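Local structure of probable oxidoreductase (Pseudomonas aeruginosa, 4B7C) at residues Lys186-Leu190 with Val191-Gly195. The protein is a probable medium-chain dehydrogenase/reductase, with a Rossmann domain that is expected to bind NADP as the cofactor of an oxidoreductase reaction. Sequence-based numbering, arbitrary orientation.
Sequences KCRFL and VEELG
With CG anti to its backbone nitrogen (chi1 -174°) and the chain bent at chi2 and chi3, Arg188 rises from the helix and turns its NH1 toward the carboxylates of Glu192 and Glu193. Arg188 NH1 donates a hydrogen bond to Glu192 OE1 at 3.0 Å, part of a salt bridge; the acceptor lies in the guanidinium plane, yet the donor arrives from above the carboxylate plane, the two planes being 69° apart. Glu193, its chain bent at chi2, brings OE2 to 3.5 Å from the same NH1, a looser salt bridge; Glu185 pairs with NE, so three acids meet the guanidinium and would be expected to stabilise its positive charge. Helix 184-193 is the crossover of a beta-alpha-beta unit in the Rossmann domain, linking parallel strands 176-181 and 198-201. Near its C-terminal end the hydrogen bonding widens to a pi-type turn: Phe189 O accepts from Glu193 N at 2.9 Å and also from Leu194 N at 3.2 Å. The Phe189 ring lies obliquely against both residues, CD1 3.5 Å from Glu193 CG and CE2 3.6 Å from Leu194 CD1, while Arg306 makes a cation-pi contact with it. Leu194 CD1 also packs 3.8 Å from Leu190 CD2, and the buried Leu194 side chain reaches Ser164 and Gln168 of helix 161-172.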
loop_
_atom_site.group_PDB
_atom_site.type_symbol
_atom_site.label_atom_id
_atom_site.label_comp_id
_atom_site.label_asym_id
_atom_site.label_seq_id
_atom_site.Cartn_x
_atom_site.Cartn_y
_atom_site.Cartn_z
ATOM N N LYS B 186 5.497 1.009 29.717
ATOM C CA LYS B 186 4.587 0.526 28.669
ATOM C C LYS B 186 5.042 -0.823 28.129
ATOM O O LYS B 186 4.248 -1.754 28.004
ATOM C CB LYS B 186 4.477 1.540 27.529
ATOM C CG LYS B 186 3.564 2.713 27.848
ATOM C CD LYS B 186 3.488 3.699 26.689
ATOM C CE LYS B 186 2.505 4.825 26.976
ATOM N NZ LYS B 186 2.374 5.745 25.812
ATOM N N CYS B 187 6.331 -0.927 27.823
ATOM C CA CYS B 187 6.893 -2.156 27.245
ATOM C C CYS B 187 6.813 -3.338 28.202
ATOM O O CYS B 187 6.483 -4.459 27.796
ATOM C CB CYS B 187 8.327 -1.928 26.779
ATOM S SG CYS B 187 8.406 -0.878 25.295
ATOM N N ARG B 188 7.100 -3.080 29.475
ATOM C CA ARG B 188 6.961 -4.102 30.525
ATOM C C ARG B 188 5.525 -4.584 30.614
ATOM O O ARG B 188 5.255 -5.783 30.650
ATOM C CB ARG B 188 7.376 -3.527 31.883
ATOM C CG ARG B 188 7.423 -4.526 33.040
ATOM C CD ARG B 188 7.056 -3.915 34.403
ATOM N NE ARG B 188 5.717 -3.325 34.540
ATOM C CZ ARG B 188 4.594 -3.999 34.798
ATOM N NH1 ARG B 188 4.604 -5.321 34.912
ATOM N NH2 ARG B 188 3.445 -3.342 34.917
ATOM N N PHE B 189 4.609 -3.626 30.644
ATOM C CA PHE B 189 3.171 -3.921 30.695
ATOM C C PHE B 189 2.730 -4.832 29.543
ATOM O O PHE B 189 2.020 -5.818 29.745
ATOM C CB PHE B 189 2.375 -2.611 30.680
ATOM C CG PHE B 189 0.893 -2.809 30.647
ATOM C CD1 PHE B 189 0.199 -3.191 31.795
ATOM C CD2 PHE B 189 0.189 -2.623 29.472
ATOM C CE1 PHE B 189 -1.173 -3.381 31.767
ATOM C CE2 PHE B 189 -1.176 -2.812 29.439
ATOM C CZ PHE B 189 -1.857 -3.196 30.581
ATOM N N LEU B 190 3.180 -4.508 28.336
ATOM C CA LEU B 190 2.844 -5.303 27.147
ATOM C C LEU B 190 3.255 -6.764 27.287
ATOM O O LEU B 190 2.483 -7.675 26.984
ATOM C CB LEU B 190 3.499 -4.711 25.890
ATOM C CG LEU B 190 2.980 -3.352 25.414
ATOM C CD1 LEU B 190 3.811 -2.839 24.239
ATOM C CD2 LEU B 190 1.505 -3.433 25.051
ATOM N N VAL B 191 4.484 -6.981 27.735
ATOM C CA VAL B 191 5.033 -8.334 27.829
ATOM C C VAL B 191 4.496 -9.076 29.051
ATOM O O VAL B 191 3.968 -10.182 28.931
ATOM C CB VAL B 191 6.574 -8.311 27.888
ATOM C CG1 VAL B 191 7.123 -9.715 28.134
ATOM C CG2 VAL B 191 7.142 -7.721 26.606
ATOM N N GLU B 192 4.608 -8.449 30.217
ATOM C CA GLU B 192 4.295 -9.129 31.488
ATOM C C GLU B 192 2.798 -9.256 31.774
ATOM O O GLU B 192 2.359 -10.257 32.333
ATOM C CB GLU B 192 5.004 -8.449 32.669
ATOM C CG GLU B 192 6.514 -8.637 32.650
ATOM C CD GLU B 192 7.241 -7.969 33.798
ATOM O OE1 GLU B 192 6.582 -7.593 34.793
ATOM O OE2 GLU B 192 8.484 -7.846 33.699
ATOM N N GLU B 193 2.024 -8.242 31.399
ATOM C CA GLU B 193 0.574 -8.243 31.662
ATOM C C GLU B 193 -0.264 -8.725 30.478
ATOM O O GLU B 193 -1.183 -9.520 30.652
ATOM C CB GLU B 193 0.089 -6.853 32.092
ATOM C CG GLU B 193 0.793 -6.290 33.316
ATOM C CD GLU B 193 0.770 -7.244 34.500
ATOM O OE1 GLU B 193 -0.315 -7.767 34.827
ATOM O OE2 GLU B 193 1.843 -7.483 35.092
ATOM N N LEU B 194 0.045 -8.240 29.277
ATOM C CA LEU B 194 -0.772 -8.565 28.090
ATOM C C LEU B 194 -0.307 -9.794 27.320
ATOM O O LEU B 194 -1.018 -10.291 26.441
ATOM C CB LEU B 194 -0.860 -7.368 27.140
ATOM C CG LEU B 194 -1.472 -6.090 27.702
ATOM C CD1 LEU B 194 -1.604 -5.033 26.614
ATOM C CD2 LEU B 194 -2.821 -6.371 28.349
ATOM N N GLY B 195 0.880 -10.289 27.643
ATOM C CA GLY B 195 1.385 -11.531 27.037
ATOM C C GLY B 195 2.016 -11.363 25.662
ATOM O O GLY B 195 2.138 -12.329 24.914
#